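Putative TetR family transcriptional regulator (Streptomyces coelicolor A3, PDB 3BQY) probably acts as a DNA-binding transcriptional regulator of the TetR family, most likely a repressor that recognises control regions of target genes. Local coordinates at residues Q47-L50 and T51-E55; L145-Q148 and A149-P153; E161-L164 and R165-V168; A177-L180 and P181-S185; D187-A190 and H191-G195. All coordinates share one frame; numbering follows the deposited sequence.

The five contacts follow one another along the chain, each on a different helix. Contact 1 lies on helix 46-57, in the DNA-binding part, and its centre is 21 to 37 Å from the centres of the others. Contacts 2 to 5 belong to the C-terminal, tetracycline-repressor-like part: contact 2 ends helix 126-151, contact 3 spans helix 161-167 and the first residue after it, contact 4 ends helix 174-183 and contact 5 starts helix 188-206. Contacts 3 and 4 have centres only 9 Å apart, and F188 of contact 5 packs on contact 2. Contacts 4 and 5 share a phosphate ion. Contacts 2 to 5 all touch the second subunit, which places them at or beside the dimer interface.

Contact 1: Q47-L50 and T51-E55; sequences QDLL and TAMAE
Residues 47-55 form an unbroken run of helix 46-57, and the amides of T51, A52, M53 and A54 each donate to the carbonyl four residues earlier, with M53 N to L49 O at 2.9 Å. The first of these carbonyls is gripped twice. T51 N and T51 OG1 reach Q47 O from opposite faces of its plane, both at 2.9 Å. The hydroxyl gets there because the first torsion of T51 (-68°) sets OG1 beside the backbone N and leaves CG2 on the far branch, next to the carbonyl carbon. A water donates to the same OG1 and, at 2.9 Å, to D48 OD1, spanning neighbouring turns of the helix surface. The hydroxyl also accepts from the amide of H102. With a valine at this position, Q47 O would probably keep only the amide of its two donors in this contact, and H102 N and the water would lose their acceptor.

On another flank the selenium of M53, a selenomethionine, makes apolar contacts with L49 CG at 3.7 Å and L50 CD2 at 4.0 Å. Its chain, bent at the third torsion (74°), crosses both leucines at a slant instead of running beside them.

In TetR-family regulators the helix that follows the helix-turn-helix joins the DNA-binding domain to the C-terminal domain, and helix 46-57 is consistent with that role. M53 packs on A11, L12 and L15 of helix 4-18, and L49 on M25 and L28 of helix 25-32, while E55 bonds to the amide of N107 at the start of helix 106-121.

Contact 2: L145-Q148 and A149-P153; sequences LEEQ and AALTP
The segments 145-148 and 149-153 follow the last turns of helix 126-151 into the loop beyond: A149 N donates to L145 O at 2.9 Å, whereas L151 N reaches E147 O at a longer 3.2 Å. Q148 O, in the last turn, gathers three donors. The backbone amides of L151 and T152 give it only weak bonds, but T152 OG1 makes a short one to Q148 O at 2.7 Å. The hydroxyl is carried there by the first torsion of T152 (-52°), which lays OG1 beside the residue's own backbone N, and its psi of 135° then turns the chain out of the helix. A valine in place of T152 would lose this short bond, and Q148 O is likely to be left with weak amide partners.

This is the end of a long helix in the TetR C-terminal domain, and L145 packs against L145 of the second subunit. E147 and L151 run side by side in the same direction, with E147 CG 3.7 Å from L151 CD1. The carboxylate of E147 is bound by R85 in a salt bridge, and the amide group of Q148 bonds to A95 N and L88 O. F188 of helix 188-206 lies against E147, A150 and L151.

Contact 3: E161-L164 and R165-V168; sequences EATL and REAV
T163 O and E166 OE1 are joined by a water that donates to both, at 2.6 Å to the carbonyl and 2.9 Å to the carboxylate. The bridge links the backbone of one turn to the side chain three residues on. The first torsion of E166 (-26°), well off a staggered value, directs the otherwise extended chain toward the preceding turn, and the water bridges it there. OE1 lies 3.3 Å from T163 CA, and E166 CG comes equally near A162 O.

The backbone bonds are all weak. R165 N to E161 O spans 3.4 Å, although the N-H points almost straight at the oxygen (169°), and T163 O takes long bonds from the amides of both E166 and A167. V168 N closes the series on L164 O at 3.1 Å. These bonds describe a short, somewhat stretched helix, 161-167, in the C-terminal domain; V168 is the first residue to leave its helical path, with a psi of 143°.

The apolar side of this end is carried by L164 and V168. The two side chains meet at an angle, L164 CD2 against V168 CG2 at 3.7 Å, and V168 CG2 also rests near L164 O at 3.3 Å. L176 of helix 174-183 packs on both residues, and L109 of the second subunit on L164 and A167. From helix 161-167 the guanidinium of R165 extends to T184, where NH2 forms a weak hydrogen bond with OG1.

Contact 4: A177-L180 and P181-S185; sequences AATL and PVLTS. With PO4 (phosphate ion), chain C.
The peptide carbonyl of L180 is the flat group at this contact, and T184 takes hold of its oxygen from both faces: N on one side at 3.0 Å, OG1 on the other at 2.8 Å. The hydroxyl stands clear of the carbonyl plane, 36° out of it, whereas the amide is tilted less. A first torsion of 61° tucks T184 OG1 between the backbone N and carbonyl carbon, and sends CG2 to L180 CD2, a tight methyl pair at 3.5 Å. L183 CD1 lies 3.4 Å from T179 OG1, whose hydroxyl bonds to H175 O, and L183 N donates to T179 O.

P181 has no amide hydrogen to give to the turn before, and helix 174-183, part of the TetR C-terminal domain, kinks here. At the kink V182 N makes only a weak bond to T179 O; V182 and L183 pack on R131 and Y134 of the second subunit. S185 OG lies 2.8 Å from O4 of a phosphate ion, a weak and unsettled bond, and R131 NH1 of the second subunit also binds this ion, probably from the crystallisation liquor. The chemistry is consistent with a place where an anion can sit, while T184, just after the helix, gives L180 O two donors.

Contact 5: D187-A190 and H191-G195; sequences DFTA and HFEFG. With PO4 (phosphate ion), chain C.
D187 and H191 stand at the opening turn of helix 188-206, where D187 is the N-cap residue. Its first torsion (-156°) puts CG on the side away from its own N, and OD1 then accepts from A190 N at 3.0 Å. The amide comes from above the carboxylate plane, 61° out of it, which is a steep approach, though the N-H itself points well at the oxygen.

The backbone oxygen of D187 has two roles toward H191. It accepts from H191 N at 3.2 Å, in the carbonyl plane, and it also lies over one face of the imidazole, 3.6 Å above the ring and toward its rim. This overlap follows from the first torsion of H191 (-68°), which keeps CG beside the backbone N and folds the ring back over the first turn.

In F192 and F194 CG is instead anti to N, and their rings are directed off the helix: F192 toward helix 73-89 and H143, F194 toward R131 of the second subunit. E193 bends at its second torsion, its CG passing 3.3 Å from T189 O, and its carboxylate forms a salt bridge with R82. T189 OG1 bonds to R85.

A phosphate ion lies off the imidazole edge, but its exact position is doubtful, since its O2 comes too close to H191 CD2, at 2.6 Å; the hydrogen bond from H191 NE2 to phosphate O4, at 3.3 Å, is weak.

Contact 1: Q47-L50 and T51-E55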
loop_
_atom_site.group_PDB
_atom_site.type_symbol
_atom_site.label_atom_id
_atom_site.label_comp_id
_atom_site.label_asym_id
_atom_site.label_seq_id
_atom_site.Cartn_x
_atom_site.Cartn_y
_atom_site.Cartn_z
ATOM N N GLN A 47 -13.665 -12.973 -6.209
ATOM C CA GLN A 47 -13.483 -11.905 -5.219
ATOM C C GLN A 47 -14.032 -12.317 -3.828
ATOM O O GLN A 47 -13.494 -11.902 -2.797
ATOM C CB GLN A 47 -14.036 -10.554 -5.731
ATOM C CG GLN A 47 -15.298 -10.032 -5.042
ATOM C CD GLN A 47 -15.841 -8.721 -5.617
ATOM O OE1 GLN A 47 -15.225 -8.074 -6.480
ATOM N NE2 GLN A 47 -17.015 -8.326 -5.134
ATOM N N ASP A 48 -15.084 -13.138 -3.809
ATOM C CA ASP A 48 -15.670 -13.660 -2.563
ATOM C C ASP A 48 -14.709 -14.642 -1.892
ATOM O O ASP A 48 -14.506 -14.606 -0.675
ATOM C CB ASP A 48 -17.024 -14.337 -2.827
ATOM C CG ASP A 48 -18.062 -13.364 -3.400
ATOM O OD1 ASP A 48 -18.208 -12.258 -2.857
ATOM O OD2 ASP A 48 -18.724 -13.694 -4.404
ATOM N N LEU A 49 -14.098 -15.504 -2.683
ATOM C CA LEU A 49 -13.028 -16.359 -2.165
ATOM C C LEU A 49 -11.860 -15.510 -1.604
ATOM O O LEU A 49 -11.406 -15.753 -0.484
ATOM C CB LEU A 49 -12.529 -17.328 -3.250
ATOM C CG LEU A 49 -11.263 -18.126 -2.899
ATOM C CD1 LEU A 49 -11.555 -19.155 -1.779
ATOM C CD2 LEU A 49 -10.705 -18.782 -4.152
ATOM N N LEU A 50 -11.377 -14.542 -2.371
ATOM C CA LEU A 50 -10.281 -13.665 -1.910
ATOM C C LEU A 50 -10.622 -12.946 -0.619
ATOM O O LEU A 50 -9.779 -12.851 0.292
ATOM C CB LEU A 50 -9.871 -12.659 -2.995
ATOM C CG LEU A 50 -9.190 -13.319 -4.218
ATOM C CD1 LEU A 50 -9.143 -12.314 -5.360
ATOM C CD2 LEU A 50 -7.820 -13.846 -3.895
ATOM N N THR A 51 -11.859 -12.469 -0.521
ATOM C CA THR A 51 -12.337 -11.786 0.677
ATOM C C THR A 51 -12.276 -12.748 1.885
ATOM O O THR A 51 -11.793 -12.383 2.961
ATOM C CB THR A 51 -13.740 -11.202 0.417
ATOM O OG1 THR A 51 -13.620 -10.141 -0.548
ATOM C CG2 THR A 51 -14.390 -10.678 1.697
ATOM N N ALA A 52 -12.729 -13.987 1.687
ATOM C CA ALA A 52 -12.690 -15.006 2.742
ATOM C C ALA A 52 -11.251 -15.374 3.158
ATOM O O ALA A 52 -10.969 -15.554 4.354
ATOM C CB ALA A 52 -13.503 -16.267 2.322
HETATM N N MSE A 53 -10.351 -15.434 2.179
HETATM C CA MSE A 53 -8.931 -15.646 2.420
HETATM C C MSE A 53 -8.327 -14.536 3.278
HETATM O O MSE A 53 -7.645 -14.820 4.274
HETATM C CB MSE A 53 -8.182 -15.778 1.094
HETATM C CG MSE A 53 -8.480 -17.120 0.365
HETATM SE SE MSE A 53 -7.958 -17.014 -1.520
HETATM C CE MSE A 53 -6.043 -17.108 -1.219
ATOM N N ALA A 54 -8.614 -13.295 2.907
ATOM C CA ALA A 54 -8.085 -12.133 3.615
ATOM C C ALA A 54 -8.586 -12.155 5.078
ATOM O O ALA A 54 -7.816 -11.934 6.012
ATOM C CB ALA A 54 -8.535 -10.855 2.907
ATOM N N GLU A 55 -9.867 -12.463 5.266
ATOM C CA GLU A 55 -10.474 -12.494 6.597
ATOM C C GLU A 55 -9.829 -13.609 7.446
ATOM O O GLU A 55 -9.512 -13.392 8.606
ATOM C CB GLU A 55 -12.007 -12.612 6.483
ATOM C CG GLU A 55 -12.724 -13.020 7.741
ATOM C CD GLU A 55 -12.829 -11.896 8.776
ATOM O OE1 GLU A 55 -12.373 -10.757 8.531
ATOM O OE2 GLU A 55 -13.359 -12.185 9.864
HETATM O O HOH W 1 -16.501 -10.102 -1.851
#

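Contact 2: L145-Q148 and A149-P153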
loop_
_atom_site.group_PDB
_atom_site.type_symbol
_atom_site.label_atom_id
_atom_site.label_comp_id
_atom_site.label_asym_id
_atom_site.label_seq_id
_atom_site.Cartn_x
_atom_site.Cartn_y
_atom_site.Cartn_z
ATOM N N LEU A 145 3.086 -4.717 1.125
ATOM C CA LEU A 145 2.960 -4.867 -0.332
ATOM C C LEU A 145 4.292 -4.721 -1.022
ATOM O O LEU A 145 4.670 -5.535 -1.890
ATOM C CB LEU A 145 2.022 -3.797 -0.899
ATOM C CG LEU A 145 0.527 -4.006 -0.841
ATOM C CD1 LEU A 145 -0.120 -2.686 -1.170
ATOM C CD2 LEU A 145 0.119 -5.070 -1.872
ATOM N N GLU A 146 5.015 -3.669 -0.658
ATOM C CA GLU A 146 6.313 -3.412 -1.284
ATOM C C GLU A 146 7.400 -4.396 -0.856
ATOM O O GLU A 146 8.236 -4.790 -1.667
ATOM C CB GLU A 146 6.730 -1.954 -1.105
ATOM C CG GLU A 146 5.642 -0.957 -1.664
ATOM C CD GLU A 146 5.454 -0.968 -3.219
ATOM O OE1 GLU A 146 5.666 -2.012 -3.896
ATOM O OE2 GLU A 146 5.080 0.101 -3.763
ATOM N N GLU A 147 7.361 -4.838 0.402
ATOM C CA GLU A 147 8.268 -5.902 0.862
ATOM C C GLU A 147 8.027 -7.187 0.069
ATOM O O GLU A 147 8.988 -7.833 -0.410
ATOM C CB GLU A 147 8.085 -6.173 2.368
ATOM C CG GLU A 147 8.850 -7.427 2.821
ATOM C CD GLU A 147 8.883 -7.615 4.340
ATOM O OE1 GLU A 147 8.378 -6.760 5.091
ATOM O OE2 GLU A 147 9.449 -8.637 4.766
ATOM N N GLN A 148 6.755 -7.563 -0.102
ATOM C CA GLN A 148 6.441 -8.786 -0.852
ATOM C C GLN A 148 6.761 -8.686 -2.348
ATOM O O GLN A 148 7.214 -9.671 -2.959
ATOM C CB GLN A 148 5.009 -9.261 -0.590
ATOM C CG GLN A 148 4.903 -9.811 0.837
ATOM C CD GLN A 148 3.527 -10.278 1.204
ATOM O OE1 GLN A 148 2.538 -9.591 0.938
ATOM N NE2 GLN A 148 3.451 -11.435 1.862
ATOM N N ALA A 149 6.552 -7.514 -2.927
ATOM C CA ALA A 149 6.935 -7.270 -4.321
ATOM C C ALA A 149 8.433 -7.506 -4.541
ATOM O O ALA A 149 8.839 -8.034 -5.591
ATOM C CB ALA A 149 6.549 -5.868 -4.747
ATOM N N ALA A 150 9.241 -7.101 -3.562
ATOM C CA ALA A 150 10.698 -7.218 -3.615
ATOM C C ALA A 150 11.165 -8.657 -3.487
ATOM O O ALA A 150 12.183 -9.028 -4.085
ATOM C CB ALA A 150 11.343 -6.378 -2.544
ATOM N N LEU A 151 10.432 -9.453 -2.715
ATOM C CA LEU A 151 10.799 -10.848 -2.461
ATOM C C LEU A 151 10.272 -11.804 -3.528
ATOM O O LEU A 151 10.640 -12.974 -3.537
ATOM C CB LEU A 151 10.316 -11.294 -1.069
ATOM C CG LEU A 151 10.874 -10.536 0.146
ATOM C CD1 LEU A 151 9.942 -10.684 1.355
ATOM C CD2 LEU A 151 12.299 -10.987 0.479
ATOM N N THR A 152 9.407 -11.304 -4.408
ATOM C CA THR A 152 8.884 -12.071 -5.540
ATOM C C THR A 152 10.034 -12.377 -6.487
ATOM O O THR A 152 10.845 -11.489 -6.750
ATOM C CB THR A 152 7.777 -11.291 -6.308
ATOM O OG1 THR A 152 6.780 -10.838 -5.383
ATOM C CG2 THR A 152 7.098 -12.175 -7.374
ATOM N N PRO A 153 10.128 -13.637 -6.976
ATOM C CA PRO A 153 11.183 -13.991 -7.947
ATOM C C PRO A 153 11.338 -12.907 -9.023
ATOM O O PRO A 153 10.378 -12.627 -9.744
ATOM C CB PRO A 153 10.663 -15.290 -8.573
ATOM C CG PRO A 153 9.780 -15.911 -7.510
ATOM C CD PRO A 153 9.264 -14.794 -6.637
#

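Contact 3: E161-L164 and R165-V168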
loop_
_atom_site.group_PDB
_atom_site.type_symbol
_atom_site.label_atom_id
_atom_site.label_comp_id
_atom_site.label_asym_id
_atom_site.label_seq_id
_atom_site.Cartn_x
_atom_site.Cartn_y
_atom_site.Cartn_z
ATOM N N GLU A 161 15.077 -2.601 -3.476
ATOM C CA GLU A 161 16.488 -2.626 -3.070
ATOM C C GLU A 161 17.495 -2.901 -4.195
ATOM O O GLU A 161 18.330 -2.041 -4.495
ATOM C CB GLU A 161 16.696 -3.623 -1.916
ATOM C CG GLU A 161 15.521 -4.575 -1.664
ATOM C CD GLU A 161 15.908 -6.035 -1.793
ATOM O OE1 GLU A 161 17.018 -6.331 -2.310
ATOM O OE2 GLU A 161 15.089 -6.893 -1.394
ATOM N N ALA A 162 17.413 -4.070 -4.823
ATOM C CA ALA A 162 18.381 -4.454 -5.869
ATOM C C ALA A 162 18.325 -3.515 -7.086
ATOM O O ALA A 162 19.359 -3.097 -7.616
ATOM C CB ALA A 162 18.166 -5.885 -6.288
ATOM N N THR A 163 17.107 -3.190 -7.504
ATOM C CA THR A 163 16.858 -2.312 -8.646
ATOM C C THR A 163 17.528 -0.926 -8.461
ATOM O O THR A 163 18.223 -0.439 -9.367
ATOM C CB THR A 163 15.333 -2.197 -8.911
ATOM O OG1 THR A 163 14.761 -3.513 -8.920
ATOM C CG2 THR A 163 15.049 -1.532 -10.261
ATOM N N LEU A 164 17.328 -0.325 -7.282
ATOM C CA LEU A 164 18.013 0.911 -6.882
ATOM C C LEU A 164 19.524 0.884 -7.108
ATOM O O LEU A 164 20.061 1.739 -7.814
ATOM C CB LEU A 164 17.679 1.279 -5.435
ATOM C CG LEU A 164 16.684 2.427 -5.494
ATOM C CD1 LEU A 164 15.899 2.644 -4.199
ATOM C CD2 LEU A 164 17.457 3.670 -5.858
ATOM N N ARG A 165 20.194 -0.123 -6.547
ATOM C CA ARG A 165 21.649 -0.280 -6.691
ATOM C C ARG A 165 22.195 -0.072 -8.107
ATOM O O ARG A 165 23.176 0.645 -8.293
ATOM C CB ARG A 165 22.118 -1.643 -6.158
ATOM C CG ARG A 165 23.497 -2.080 -6.695
ATOM C CD ARG A 165 24.280 -2.956 -5.717
ATOM N NE ARG A 165 24.421 -2.313 -4.409
ATOM C CZ ARG A 165 23.838 -2.742 -3.292
ATOM N NH1 ARG A 165 23.079 -3.840 -3.296
ATOM N NH2 ARG A 165 24.027 -2.070 -2.161
ATOM N N GLU A 166 21.568 -0.691 -9.096
ATOM C CA GLU A 166 22.127 -0.697 -10.462
ATOM C C GLU A 166 21.860 0.603 -11.199
ATOM O O GLU A 166 22.668 1.040 -12.005
ATOM C CB GLU A 166 21.558 -1.863 -11.273
ATOM C CG GLU A 166 21.113 -3.023 -10.413
ATOM C CD GLU A 166 20.103 -3.897 -11.110
ATOM O OE1 GLU A 166 18.878 -3.651 -10.945
ATOM O OE2 GLU A 166 20.542 -4.816 -11.835
ATOM N N ALA A 167 20.715 1.227 -10.916
ATOM C CA ALA A 167 20.370 2.490 -11.577
ATOM C C ALA A 167 21.182 3.675 -11.023
ATOM O O ALA A 167 21.373 4.681 -11.693
ATOM C CB ALA A 167 18.898 2.744 -11.457
ATOM N N VAL A 168 21.686 3.518 -9.805
ATOM C CA VAL A 168 22.305 4.616 -9.078
ATOM C C VAL A 168 23.806 4.773 -9.367
ATOM O O VAL A 168 24.523 3.803 -9.604
ATOM C CB VAL A 168 21.975 4.496 -7.566
ATOM C CG1 VAL A 168 22.908 5.272 -6.703
ATOM C CG2 VAL A 168 20.549 4.950 -7.321
HETATM O O HOH W 2 18.020 -1.087 -11.925
#

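Contact 4: A177-L180 and P181-S185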
loop_
_atom_site.group_PDB
_atom_site.type_symbol
_atom_site.label_atom_id
_atom_site.label_comp_id
_atom_site.label_asym_id
_atom_site.label_seq_id
_atom_site.Cartn_x
_atom_site.Cartn_y
_atom_site.Cartn_z
ATOM N N ALA A 177 22.990 7.263 -3.770
ATOM C CA ALA A 177 24.308 6.641 -3.751
ATOM C C ALA A 177 24.828 6.612 -2.305
ATOM O O ALA A 177 25.318 5.573 -1.838
ATOM C CB ALA A 177 25.261 7.404 -4.673
ATOM N N ALA A 178 24.725 7.746 -1.608
ATOM C CA ALA A 178 25.279 7.895 -0.250
ATOM C C ALA A 178 24.605 6.955 0.752
ATOM O O ALA A 178 25.247 6.471 1.688
ATOM C CB ALA A 178 25.121 9.344 0.229
ATOM N N THR A 179 23.323 6.692 0.544
ATOM C CA THR A 179 22.540 5.910 1.495
ATOM C C THR A 179 22.300 4.457 1.004
ATOM O O THR A 179 21.543 3.711 1.635
ATOM C CB THR A 179 21.184 6.616 1.810
ATOM O OG1 THR A 179 20.381 6.689 0.628
ATOM C CG2 THR A 179 21.385 8.017 2.337
ATOM N N LEU A 180 22.954 4.053 -0.093
ATOM C CA LEU A 180 22.764 2.712 -0.686
ATOM C C LEU A 180 22.806 1.537 0.286
ATOM O O LEU A 180 22.013 0.618 0.147
ATOM C CB LEU A 180 23.773 2.423 -1.815
ATOM C CG LEU A 180 23.318 2.445 -3.274
ATOM C CD1 LEU A 180 24.332 1.720 -4.179
ATOM C CD2 LEU A 180 21.911 1.872 -3.491
ATOM N N PRO A 181 23.746 1.521 1.238
ATOM C CA PRO A 181 23.655 0.382 2.168
ATOM C C PRO A 181 22.255 0.191 2.800
ATOM O O PRO A 181 21.743 -0.955 2.888
ATOM C CB PRO A 181 24.697 0.725 3.240
ATOM C CG PRO A 181 25.746 1.540 2.475
ATOM C CD PRO A 181 24.914 2.380 1.517
ATOM N N VAL A 182 21.641 1.302 3.228
ATOM C CA VAL A 182 20.360 1.269 3.864
ATOM C C VAL A 182 19.264 0.923 2.839
ATOM O O VAL A 182 18.409 0.083 3.112
ATOM C CB VAL A 182 20.040 2.644 4.554
ATOM C CG1 VAL A 182 18.828 2.525 5.466
ATOM C CG2 VAL A 182 21.261 3.170 5.354
ATOM N N LEU A 183 19.260 1.595 1.687
ATOM C CA LEU A 183 18.242 1.399 0.635
ATOM C C LEU A 183 18.148 -0.031 0.100
ATOM O O LEU A 183 17.048 -0.509 -0.221
ATOM C CB LEU A 183 18.489 2.330 -0.555
ATOM C CG LEU A 183 18.333 3.826 -0.319
ATOM C CD1 LEU A 183 18.834 4.574 -1.536
ATOM C CD2 LEU A 183 16.893 4.218 -0.015
ATOM N N THR A 184 19.299 -0.695 -0.011
ATOM C CA THR A 184 19.377 -2.044 -0.570
ATOM C C THR A 184 19.400 -3.111 0.523
ATOM O O THR A 184 19.561 -4.306 0.232
ATOM C CB THR A 184 20.625 -2.211 -1.469
ATOM O OG1 THR A 184 21.821 -1.998 -0.696
ATOM C CG2 THR A 184 20.578 -1.219 -2.616
ATOM N N SER A 185 19.264 -2.667 1.778
ATOM C CA SER A 185 19.200 -3.558 2.946
ATOM C C SER A 185 18.069 -4.586 2.755
ATOM O O SER A 185 16.974 -4.243 2.291
ATOM C CB SER A 185 18.918 -2.697 4.196
ATOM O OG SER A 185 19.175 -3.361 5.422
HETATM P P PO4 C . 18.475 -0.519 7.683
HETATM O O1 PO4 C . 18.848 -1.776 8.434
HETATM O O2 PO4 C . 16.971 -0.362 7.741
HETATM O O3 PO4 C . 19.121 0.687 8.317
HETATM O O4 PO4 C . 18.919 -0.655 6.264
#

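Contact 5: D187-A190 and H191-G195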
loop_
_atom_site.group_PDB
_atom_site.type_symbol
_atom_site.label_atom_id
_atom_site.label_comp_id
_atom_site.label_asym_id
_atom_site.label_seq_id
_atom_site.Cartn_x
_atom_site.Cartn_y
_atom_site.Cartn_z
ATOM N N ASP A 187 16.813 -5.817 5.316
ATOM C CA ASP A 187 16.222 -5.725 6.657
ATOM C C ASP A 187 14.897 -4.999 6.620
ATOM O O ASP A 187 14.771 -3.874 7.108
ATOM C CB ASP A 187 17.154 -5.019 7.638
ATOM C CG ASP A 187 16.871 -5.413 9.085
ATOM O OD1 ASP A 187 15.717 -5.887 9.403
ATOM O OD2 ASP A 187 17.818 -5.230 9.895
ATOM N N PHE A 188 13.907 -5.647 6.029
ATOM C CA PHE A 188 12.557 -5.081 5.954
ATOM C C PHE A 188 11.943 -4.842 7.325
ATOM O O PHE A 188 11.190 -3.880 7.528
ATOM C CB PHE A 188 11.654 -6.001 5.166
ATOM C CG PHE A 188 12.014 -6.085 3.723
ATOM C CD1 PHE A 188 11.793 -5.000 2.886
ATOM C CD2 PHE A 188 12.569 -7.251 3.199
ATOM C CE1 PHE A 188 12.114 -5.074 1.532
ATOM C CE2 PHE A 188 12.894 -7.334 1.854
ATOM C CZ PHE A 188 12.671 -6.237 1.024
ATOM N N THR A 189 12.253 -5.728 8.261
ATOM C CA THR A 189 11.746 -5.590 9.616
ATOM C C THR A 189 12.207 -4.275 10.247
ATOM O O THR A 189 11.393 -3.571 10.854
ATOM C CB THR A 189 12.116 -6.799 10.495
ATOM O OG1 THR A 189 11.522 -7.969 9.929
ATOM C CG2 THR A 189 11.547 -6.634 11.922
ATOM N N ALA A 190 13.502 -3.970 10.133
ATOM C CA ALA A 190 14.052 -2.691 10.603
ATOM C C ALA A 190 13.371 -1.485 9.939
ATOM O O ALA A 190 13.052 -0.500 10.623
ATOM C CB ALA A 190 15.586 -2.635 10.392
ATOM N N HIS A 191 13.127 -1.560 8.626
ATOM C CA HIS A 191 12.418 -0.474 7.926
ATOM C C HIS A 191 11.005 -0.294 8.500
ATOM O O HIS A 191 10.571 0.827 8.771
ATOM C CB HIS A 191 12.355 -0.752 6.420
ATOM C CG HIS A 191 13.687 -0.684 5.752
ATOM N ND1 HIS A 191 13.893 -1.075 4.450
ATOM C CD2 HIS A 191 14.900 -0.328 6.232
ATOM C CE1 HIS A 191 15.164 -0.915 4.136
ATOM N NE2 HIS A 191 15.801 -0.473 5.205
ATOM N N PHE A 192 10.311 -1.406 8.707
ATOM C CA PHE A 192 8.971 -1.378 9.253
ATOM C C PHE A 192 8.947 -0.745 10.647
ATOM O O PHE A 192 8.124 0.130 10.937
ATOM C CB PHE A 192 8.382 -2.790 9.319
ATOM C CG PHE A 192 6.997 -2.820 9.905
ATOM C CD1 PHE A 192 5.921 -2.246 9.221
ATOM C CD2 PHE A 192 6.774 -3.398 11.154
ATOM C CE1 PHE A 192 4.617 -2.268 9.774
ATOM C CE2 PHE A 192 5.491 -3.419 11.708
ATOM C CZ PHE A 192 4.418 -2.865 11.031
ATOM N N GLU A 193 9.852 -1.197 11.511
ATOM C CA GLU A 193 9.932 -0.672 12.863
ATOM C C GLU A 193 10.201 0.847 12.860
ATOM O O GLU A 193 9.665 1.578 13.704
ATOM C CB GLU A 193 10.995 -1.427 13.676
ATOM C CG GLU A 193 10.601 -2.883 14.018
ATOM C CD GLU A 193 9.300 -2.980 14.856
ATOM O OE1 GLU A 193 9.067 -2.119 15.729
ATOM O OE2 GLU A 193 8.525 -3.930 14.637
ATOM N N PHE A 194 11.041 1.311 11.930
ATOM C CA PHE A 194 11.364 2.727 11.836
ATOM C C PHE A 194 10.105 3.524 11.492
ATOM O O PHE A 194 9.844 4.571 12.093
ATOM C CB PHE A 194 12.455 2.962 10.786
ATOM C CG PHE A 194 12.849 4.395 10.645
ATOM C CD1 PHE A 194 13.792 4.965 11.513
ATOM C CD2 PHE A 194 12.254 5.197 9.675
ATOM C CE1 PHE A 194 14.164 6.312 11.373
ATOM C CE2 PHE A 194 12.620 6.532 9.532
ATOM C CZ PHE A 194 13.573 7.091 10.373
ATOM N N GLY A 195 9.358 3.061 10.489
ATOM C CA GLY A 195 8.138 3.769 10.066
ATOM C C GLY A 195 7.089 3.766 11.161
ATOM O O GLY A 195 6.426 4.773 11.405
HETATM P P PO4 C . 18.475 -0.519 7.683
HETATM O O1 PO4 C . 18.848 -1.776 8.434
HETATM O O2 PO4 C . 16.971 -0.362 7.741
HETATM O O3 PO4 C . 19.121 0.687 8.317
HETATM O O4 PO4 C . 18.919 -0.655 6.264
#